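Local coordinates for protein putative beta-glucosidase (Bifidobacterium adolescentis, PDB 5WAB) that hydrolyses beta-glucosides as a family 3 glycoside hydrolase, and probably also cleaves terminal alpha-L-arabinopyranosidic linkages of the ginsenoside Rb2, at residues S172-R177 against E522-G527; A626-S631 against W637-G642. One frame throughout, in Å; residues are numbered along the deposited sequence.

Contact 1: S172-R177 against E522-G527; sequences SQRALR and EGVFVG
With CG1 anti to its carbonyl carbon (chi1 -63°), Val524 aims that methyl at the backbone of the helix holding Ala175 and leaves CG2 for Arg174, whose own chain bends at chi3 (68°), which sets a face of its guanidinium against the valine. CG1 lies 3.8 Å from Ala175 CA, closer than to the alanine methyl, so at Ala175 it meets the backbone first. It also lies over one face of the Arg174 guanidinium, while CG2 is 3.9 Å from Arg174 NH2. The Ala175 methyl instead meets the turn backbone, with CB 3.8 Å from Gly523 O. Glu522 to Phe525 form a type II' beta turn, closed by Phe525 N to Glu522 O at 3.1 Å; Gly523, with positive phi (67°), fits the second position of such a turn. The first turn of helix 173-180 faces it through Ala175, the residue whose CA is nearest to that of Val524; there Ser172 is the N-cap and its OG accepts from Ala175 N at 3.2 Å. The contact thus joins a helix of the GH3 N-terminal, TIM-barrel-type domain to a loop of the C-terminal domain. Only 174 Å² is buried, by van der Waals contact, and Arg174 is served by Glu178, through a salt bridge at NE, and by Ala596 O at NH2, which suggests that its charge is largely balanced outside these two segments.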
ATOM      1  N   SER A 172      -6.159 -20.459   1.806  1.00 18.17           N
ATOM      2  CA  SER A 172      -6.449 -21.273   0.634  1.00 17.88           C
ATOM      3  C   SER A 172      -5.641 -20.778  -0.564  1.00 19.06           C
ATOM      4  O   SER A 172      -5.173 -19.636  -0.605  1.00 18.03           O
ATOM      5  CB  SER A 172      -7.933 -21.234   0.292  1.00 17.46           C
ATOM      6  OG  SER A 172      -8.264 -19.978  -0.260  1.00 18.83           O
ATOM      7  N   GLN A 173      -5.503 -21.655  -1.562  1.00 21.09           N
ATOM      8  CA  GLN A 173      -4.754 -21.296  -2.762  1.00 22.62           C
ATOM      9  C   GLN A 173      -5.412 -20.148  -3.518  1.00 23.17           C
ATOM     10  O   GLN A 173      -4.724 -19.211  -3.941  1.00 22.82           O
ATOM     11  CB  GLN A 173      -4.582 -22.517  -3.660  1.00 24.20           C
ATOM     12  CG  GLN A 173      -3.559 -23.486  -3.098  1.00 25.90           C
ATOM     13  CD  GLN A 173      -2.216 -22.814  -2.862  1.00 27.09           C
ATOM     14  OE1 GLN A 173      -1.723 -22.765  -1.736  1.00 28.66           O
ATOM     15  NE2 GLN A 173      -1.612 -22.303  -3.933  1.00 27.53           N
ATOM     16  N   ARG A 174      -6.739 -20.186  -3.678  1.00 23.86           N
ATOM     17  CA  ARG A 174      -7.432 -19.080  -4.339  1.00 17.38           C
ATOM     18  C   ARG A 174      -7.131 -17.752  -3.661  1.00 20.00           C
ATOM     19  O   ARG A 174      -6.820 -16.759  -4.330  1.00 22.87           O
ATOM     20  CB  ARG A 174      -8.941 -19.323  -4.360  1.00 23.65           C
ATOM     21  CG  ARG A 174      -9.437 -20.102  -5.550  1.00 24.69           C
ATOM     22  CD  ARG A 174     -10.939 -19.933  -5.714  1.00 25.40           C
ATOM     23  NE  ARG A 174     -11.330 -18.577  -6.099  1.00 25.41           N
ATOM     24  CZ  ARG A 174     -12.554 -18.076  -5.931  1.00 27.07           C
ATOM     25  NH1 ARG A 174     -13.506 -18.815  -5.378  1.00 27.49           N
ATOM     26  NH2 ARG A 174     -12.831 -16.833  -6.307  1.00 27.96           N
ATOM     27  N   ALA A 175      -7.228 -17.708  -2.332  1.00 20.19           N
ATOM     28  CA  ALA A 175      -7.002 -16.450  -1.631  1.00 20.30           C
ATOM     29  C   ALA A 175      -5.558 -15.989  -1.785  1.00 19.41           C
ATOM     30  O   ALA A 175      -5.301 -14.792  -1.962  1.00 19.80           O
ATOM     31  CB  ALA A 175      -7.388 -16.589  -0.157  1.00 19.47           C
ATOM     32  N   LEU A 176      -4.606 -16.926  -1.750  1.00 18.40           N
ATOM     33  CA  LEU A 176      -3.211 -16.578  -2.014  1.00 18.28           C
ATOM     34  C   LEU A 176      -3.045 -16.026  -3.426  1.00 19.79           C
ATOM     35  O   LEU A 176      -2.428 -14.974  -3.625  1.00 18.83           O
ATOM     36  CB  LEU A 176      -2.319 -17.804  -1.809  1.00 16.85           C
ATOM     37  CG  LEU A 176      -1.894 -18.163  -0.388  1.00 16.05           C
ATOM     38  CD1 LEU A 176      -1.192 -19.489  -0.393  1.00 16.22           C
ATOM     39  CD2 LEU A 176      -0.991 -17.084   0.201  1.00 15.92           C
ATOM     40  N   ARG A 177      -3.609 -16.718  -4.419  1.00 19.84           N
ATOM     41  CA  ARG A 177      -3.412 -16.329  -5.811  1.00 20.26           C
ATOM     42  C   ARG A 177      -4.144 -15.036  -6.159  1.00 20.85           C
ATOM     43  O   ARG A 177      -3.652 -14.247  -6.972  1.00 21.48           O
ATOM     44  CB  ARG A 177      -3.871 -17.455  -6.735  1.00 23.08           C
ATOM     45  CG  ARG A 177      -3.060 -18.728  -6.625  1.00 23.06           C
ATOM     46  CD  ARG A 177      -1.701 -18.541  -7.237  1.00 24.67           C
ATOM     47  NE  ARG A 177      -0.963 -19.797  -7.301  1.00 26.58           N
ATOM     48  CZ  ARG A 177       0.187 -19.948  -7.946  1.00 26.86           C
ATOM     49  NH1 ARG A 177       0.726 -18.917  -8.585  1.00 26.59           N
ATOM     50  NH2 ARG A 177       0.792 -21.128  -7.961  1.00 27.27           N
ATOM     51  N   GLU A 522     -12.182 -16.131   5.582  1.00 22.63           N
ATOM     52  CA  GLU A 522     -12.967 -15.301   4.677  1.00 21.18           C
ATOM     53  C   GLU A 522     -12.610 -15.528   3.213  1.00 19.91           C
ATOM     54  O   GLU A 522     -13.372 -15.102   2.337  1.00 18.74           O
ATOM     55  CB  GLU A 522     -12.791 -13.825   5.042  1.00 22.11           C
ATOM     56  CG  GLU A 522     -11.416 -13.255   4.720  1.00 22.82           C
ATOM     57  CD  GLU A 522     -10.378 -13.594   5.769  1.00 23.09           C
ATOM     58  OE1 GLU A 522     -10.755 -14.124   6.839  1.00 23.47           O
ATOM     59  OE2 GLU A 522      -9.184 -13.329   5.525  1.00 22.77           O
ATOM     60  N   GLY A 523     -11.484 -16.188   2.937  1.00 19.47           N
ATOM     61  CA  GLY A 523     -11.121 -16.514   1.563  1.00 17.65           C
ATOM     62  C   GLY A 523     -10.809 -15.271   0.760  1.00 16.94           C
ATOM     63  O   GLY A 523     -10.088 -14.380   1.219  1.00 17.96           O
ATOM     64  N   VAL A 524     -11.373 -15.179  -0.445  1.00 15.02           N
ATOM     65  CA  VAL A 524     -11.107 -13.999  -1.266  1.00 17.25           C
ATOM     66  C   VAL A 524     -11.971 -12.814  -0.875  1.00 19.90           C
ATOM     67  O   VAL A 524     -11.766 -11.716  -1.406  1.00 23.56           O
ATOM     68  CB  VAL A 524     -11.285 -14.278  -2.772  1.00 15.61           C
ATOM     69  CG1 VAL A 524     -10.274 -15.333  -3.245  1.00 14.02           C
ATOM     70  CG2 VAL A 524     -12.715 -14.702  -3.085  1.00 13.83           C
ATOM     71  N   PHE A 525     -12.911 -12.990   0.060  1.00 19.90           N
ATOM     72  CA  PHE A 525     -13.850 -11.925   0.423  1.00 22.36           C
ATOM     73  C   PHE A 525     -13.234 -11.060   1.519  1.00 22.33           C
ATOM     74  O   PHE A 525     -13.569 -11.143   2.701  1.00 23.24           O
ATOM     75  CB  PHE A 525     -15.196 -12.514   0.828  1.00 22.35           C
ATOM     76  CG  PHE A 525     -15.904 -13.211  -0.301  1.00 21.60           C
ATOM     77  CD1 PHE A 525     -16.662 -12.487  -1.212  1.00 21.24           C
ATOM     78  CD2 PHE A 525     -15.781 -14.581  -0.479  1.00 20.76           C
ATOM     79  CE1 PHE A 525     -17.305 -13.123  -2.263  1.00 21.10           C
ATOM     80  CE2 PHE A 525     -16.424 -15.223  -1.527  1.00 20.42           C
ATOM     81  CZ  PHE A 525     -17.185 -14.496  -2.419  1.00 20.41           C
ATOM     82  N   VAL A 526     -12.324 -10.192   1.091  1.00 22.16           N
ATOM     83  CA  VAL A 526     -11.589  -9.289   1.966  1.00 22.01           C
ATOM     84  C   VAL A 526     -12.035  -7.867   1.666  1.00 21.78           C
ATOM     85  O   VAL A 526     -12.106  -7.468   0.496  1.00 22.50           O
ATOM     86  CB  VAL A 526     -10.071  -9.443   1.768  1.00 22.23           C
ATOM     87  CG1 VAL A 526      -9.316  -8.432   2.611  1.00 22.52           C
ATOM     88  CG2 VAL A 526      -9.644 -10.864   2.112  1.00 22.57           C
ATOM     89  N   GLY A 527     -12.341  -7.111   2.716  1.00 19.64           N
ATOM     90  CA  GLY A 527     -12.691  -5.713   2.527  1.00 20.20           C
ATOM     91  C   GLY A 527     -13.964  -5.557   1.722  1.00 18.47           C
ATOM     92  O   GLY A 527     -14.945  -6.285   1.913  1.00 15.82           O
TER

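Contact 2: A626-S631 against W637-G642; sequences AFAYWS and WHVEAG
The beta hairpin of strands 628-631 and 636-639, in the fibronectin type III-like domain, is clasped here by Tyr629 and His638, its antiparallel hydrogen-bonded pair. His638 N gives to Tyr629 O at 2.9 Å, and Tyr629 N returns a longer bond to His638 O at 3.2 Å. Their side chains run alongside on one face of the hairpin as an offset edge-to-face pair, the His638 edge toward the Tyr629 face, planes at 81°. Tyr629 CG sits between its backbone N and carbonyl carbon (chi1 57°), and from there the phenol reaches both His638 and Glu640. His638 ND1, with the phenol oxygen almost exactly in its imidazole plane, donates to Tyr629 OH at 3.2 Å; the hydroxyl in turn donates to Glu640 OE1 at 2.5 Å, meeting it nearly along the C-O axis. Two bonds therefore fix the phenol oxygen, and Glu640 OE1 also accepts from Ala594 N. Trp630 and Trp637, a non-hydrogen-bonded pair, extend from the other face of the hairpin in an edge-to-face stack with planes at 85°. The Trp630 edge comes down on the Trp637 face, CE3 lying 3.5 Å from CE2 of Trp637. Further along that face Ala628 CB packs against Val639 CG2 at 3.6 Å. Beside Phe627, a water donates to Phe627 O and His638 O and accepts from Glu640 N, at 2.9 Å from the last, bridging the two segments.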
ATOM      1  N   ALA A 626      -8.347  -9.639 -16.120  1.00 25.01           N
ATOM      2  CA  ALA A 626      -9.418  -8.825 -15.557  1.00 23.55           C
ATOM      3  C   ALA A 626     -10.706  -9.613 -15.383  1.00 22.04           C
ATOM      4  O   ALA A 626     -11.607  -9.152 -14.675  1.00 19.62           O
ATOM      5  CB  ALA A 626      -9.683  -7.603 -16.435  1.00 25.46           C
ATOM      6  N   PHE A 627     -10.819 -10.777 -16.031  1.00 22.35           N
ATOM      7  CA  PHE A 627     -12.021 -11.599 -15.987  1.00 21.28           C
ATOM      8  C   PHE A 627     -11.766 -12.994 -15.433  1.00 20.70           C
ATOM      9  O   PHE A 627     -12.674 -13.833 -15.462  1.00 21.72           O
ATOM     10  CB  PHE A 627     -12.634 -11.718 -17.386  1.00 21.47           C
ATOM     11  CG  PHE A 627     -12.921 -10.395 -18.036  1.00 21.87           C
ATOM     12  CD1 PHE A 627     -14.095  -9.714 -17.758  1.00 21.24           C
ATOM     13  CD2 PHE A 627     -12.026  -9.842 -18.937  1.00 21.62           C
ATOM     14  CE1 PHE A 627     -14.362  -8.502 -18.350  1.00 20.95           C
ATOM     15  CE2 PHE A 627     -12.289  -8.628 -19.535  1.00 21.51           C
ATOM     16  CZ  PHE A 627     -13.460  -7.956 -19.242  1.00 21.70           C
ATOM     17  N   ALA A 628     -10.573 -13.267 -14.918  1.00 20.04           N
ATOM     18  CA  ALA A 628     -10.175 -14.621 -14.562  1.00 19.94           C
ATOM     19  C   ALA A 628     -10.066 -14.785 -13.053  1.00 20.00           C
ATOM     20  O   ALA A 628      -9.515 -13.926 -12.359  1.00 20.71           O
ATOM     21  CB  ALA A 628      -8.836 -14.981 -15.209  1.00 17.74           C
ATOM     22  N   TYR A 629     -10.558 -15.912 -12.554  1.00 18.69           N
ATOM     23  CA  TYR A 629     -10.320 -16.314 -11.179  1.00 20.65           C
ATOM     24  C   TYR A 629      -9.312 -17.451 -11.159  1.00 21.00           C
ATOM     25  O   TYR A 629      -9.027 -18.073 -12.182  1.00 21.87           O
ATOM     26  CB  TYR A 629     -11.620 -16.743 -10.479  1.00 19.61           C
ATOM     27  CG  TYR A 629     -12.382 -17.876 -11.153  1.00 21.13           C
ATOM     28  CD1 TYR A 629     -12.027 -19.206 -10.946  1.00 20.89           C
ATOM     29  CD2 TYR A 629     -13.468 -17.611 -11.987  1.00 21.01           C
ATOM     30  CE1 TYR A 629     -12.727 -20.239 -11.551  1.00 18.56           C
ATOM     31  CE2 TYR A 629     -14.172 -18.637 -12.599  1.00 20.55           C
ATOM     32  CZ  TYR A 629     -13.796 -19.948 -12.377  1.00 21.21           C
ATOM     33  OH  TYR A 629     -14.496 -20.970 -12.976  1.00 21.76           O
ATOM     34  N   TRP A 630      -8.763 -17.710  -9.979  1.00 21.75           N
ATOM     35  CA  TRP A 630      -7.896 -18.861  -9.812  1.00 23.86           C
ATOM     36  C   TRP A 630      -8.745 -20.105  -9.590  1.00 26.90           C
ATOM     37  O   TRP A 630      -9.588 -20.141  -8.688  1.00 27.59           O
ATOM     38  CB  TRP A 630      -6.934 -18.656  -8.643  1.00 22.09           C
ATOM     39  CG  TRP A 630      -5.943 -19.765  -8.546  1.00 22.17           C
ATOM     40  CD1 TRP A 630      -6.003 -20.853  -7.726  1.00 20.60           C
ATOM     41  CD2 TRP A 630      -4.760 -19.918  -9.332  1.00 20.84           C
ATOM     42  NE1 TRP A 630      -4.918 -21.665  -7.939  1.00 20.69           N
ATOM     43  CE2 TRP A 630      -4.139 -21.113  -8.921  1.00 22.32           C
ATOM     44  CE3 TRP A 630      -4.156 -19.151 -10.333  1.00 21.89           C
ATOM     45  CZ2 TRP A 630      -2.947 -21.567  -9.483  1.00 23.05           C
ATOM     46  CZ3 TRP A 630      -2.976 -19.596 -10.888  1.00 23.66           C
ATOM     47  CH2 TRP A 630      -2.380 -20.795 -10.461  1.00 24.72           C
ATOM     48  N   SER A 631      -8.518 -21.127 -10.403  1.00 29.75           N
ATOM     49  CA  SER A 631      -9.220 -22.393 -10.263  1.00 32.61           C
ATOM     50  C   SER A 631      -8.274 -23.407  -9.640  1.00 34.19           C
ATOM     51  O   SER A 631      -7.241 -23.737 -10.229  1.00 34.85           O
ATOM     52  CB  SER A 631      -9.728 -22.905 -11.610  1.00 33.36           C
ATOM     53  OG  SER A 631     -10.277 -24.207 -11.478  1.00 34.31           O
ATOM     54  N   TRP A 637      -5.162 -19.863 -13.727  1.00 24.59           N
ATOM     55  CA  TRP A 637      -6.206 -18.881 -13.975  1.00 23.81           C
ATOM     56  C   TRP A 637      -7.206 -19.428 -14.989  1.00 23.91           C
ATOM     57  O   TRP A 637      -6.868 -20.245 -15.848  1.00 20.68           O
ATOM     58  CB  TRP A 637      -5.589 -17.572 -14.468  1.00 23.54           C
ATOM     59  CG  TRP A 637      -4.683 -16.961 -13.442  1.00 24.42           C
ATOM     60  CD1 TRP A 637      -3.319 -17.008 -13.415  1.00 24.74           C
ATOM     61  CD2 TRP A 637      -5.084 -16.242 -12.266  1.00 23.57           C
ATOM     62  NE1 TRP A 637      -2.846 -16.345 -12.307  1.00 24.43           N
ATOM     63  CE2 TRP A 637      -3.908 -15.871 -11.582  1.00 23.41           C
ATOM     64  CE3 TRP A 637      -6.324 -15.870 -11.729  1.00 23.18           C
ATOM     65  CZ2 TRP A 637      -3.933 -15.146 -10.386  1.00 23.38           C
ATOM     66  CZ3 TRP A 637      -6.349 -15.146 -10.542  1.00 23.20           C
ATOM     67  CH2 TRP A 637      -5.159 -14.791  -9.885  1.00 22.97           C
ATOM     68  N   HIS A 638      -8.460 -18.996 -14.864  1.00 19.24           N
ATOM     69  CA  HIS A 638      -9.525 -19.491 -15.728  1.00 19.72           C
ATOM     70  C   HIS A 638     -10.501 -18.365 -16.028  1.00 20.23           C
ATOM     71  O   HIS A 638     -11.053 -17.758 -15.107  1.00 18.50           O
ATOM     72  CB  HIS A 638     -10.257 -20.677 -15.085  1.00 20.00           C
ATOM     73  CG  HIS A 638     -11.333 -21.262 -15.951  1.00 28.49           C
ATOM     74  ND1 HIS A 638     -12.631 -21.431 -15.519  1.00 26.01           N
ATOM     75  CD2 HIS A 638     -11.305 -21.698 -17.233  1.00 21.51           C
ATOM     76  CE1 HIS A 638     -13.353 -21.958 -16.493  1.00 25.40           C
ATOM     77  NE2 HIS A 638     -12.572 -22.126 -17.545  1.00 21.91           N
ATOM     78  N   VAL A 639     -10.711 -18.093 -17.315  1.00 20.92           N
ATOM     79  CA  VAL A 639     -11.770 -17.203 -17.774  1.00 21.29           C
ATOM     80  C   VAL A 639     -12.938 -18.083 -18.188  1.00 23.23           C
ATOM     81  O   VAL A 639     -12.818 -18.901 -19.109  1.00 22.45           O
ATOM     82  CB  VAL A 639     -11.311 -16.299 -18.930  1.00 20.08           C
ATOM     83  CG1 VAL A 639     -12.455 -15.421 -19.386  1.00 19.69           C
ATOM     84  CG2 VAL A 639     -10.157 -15.421 -18.497  1.00 19.35           C
ATOM     85  N   GLU A 640     -14.052 -17.934 -17.481  1.00 25.15           N
ATOM     86  CA  GLU A 640     -15.254 -18.715 -17.720  1.00 26.33           C
ATOM     87  C   GLU A 640     -16.142 -18.019 -18.746  1.00 25.82           C
ATOM     88  O   GLU A 640     -16.306 -16.797 -18.716  1.00 25.93           O
ATOM     89  CB  GLU A 640     -15.988 -18.916 -16.392  1.00 27.27           C
ATOM     90  CG  GLU A 640     -16.944 -20.083 -16.333  1.00 29.76           C
ATOM     91  CD  GLU A 640     -17.515 -20.283 -14.942  1.00 30.07           C
ATOM     92  OE1 GLU A 640     -16.724 -20.380 -13.979  1.00 29.39           O
ATOM     93  OE2 GLU A 640     -18.754 -20.331 -14.806  1.00 31.49           O
ATOM     94  N   ALA A 641     -16.709 -18.802 -19.659  1.00 25.66           N
ATOM     95  CA  ALA A 641     -17.596 -18.240 -20.668  1.00 25.34           C
ATOM     96  C   ALA A 641     -18.842 -17.656 -20.022  1.00 24.89           C
ATOM     97  O   ALA A 641     -19.389 -18.217 -19.069  1.00 25.55           O
ATOM     98  CB  ALA A 641     -17.998 -19.305 -21.684  1.00 26.39           C
ATOM     99  N   GLY A 642     -19.275 -16.515 -20.528  1.00 23.80           N
ATOM    100  CA  GLY A 642     -20.491 -15.891 -20.058  1.00 23.60           C
ATOM    101  C   GLY A 642     -20.372 -14.380 -20.100  1.00 23.47           C
ATOM    102  O   GLY A 642     -19.443 -13.823 -20.679  1.00 21.24           O
TER
HETATM  103  O   HOH W   1     -13.673 -16.452 -15.046  1.00 10.71           O

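How the contacts relate
Contact 1 is partly buried and lies nearer the centre of the chain; contact 2 is buried although farther out. The first brings together segments 345 residues apart, in different domains, through sparse van der Waals contact without a cross-segment hydrogen bond, whereas the second pairs neighbouring strands and buries 524 Å², with aromatic rings, backbone bonds and a water. Their centres are 15 Å apart, yet they touch through one helix: Arg174 CG lies 3.1 Å from Trp630 O, and Arg177 makes a cation-pi contact with the Trp630 ring. Glu178 of helix 173-180 also accepts from Trp630 N. Helix 173-180 therefore meets the turn 522-525 and the hairpin alike.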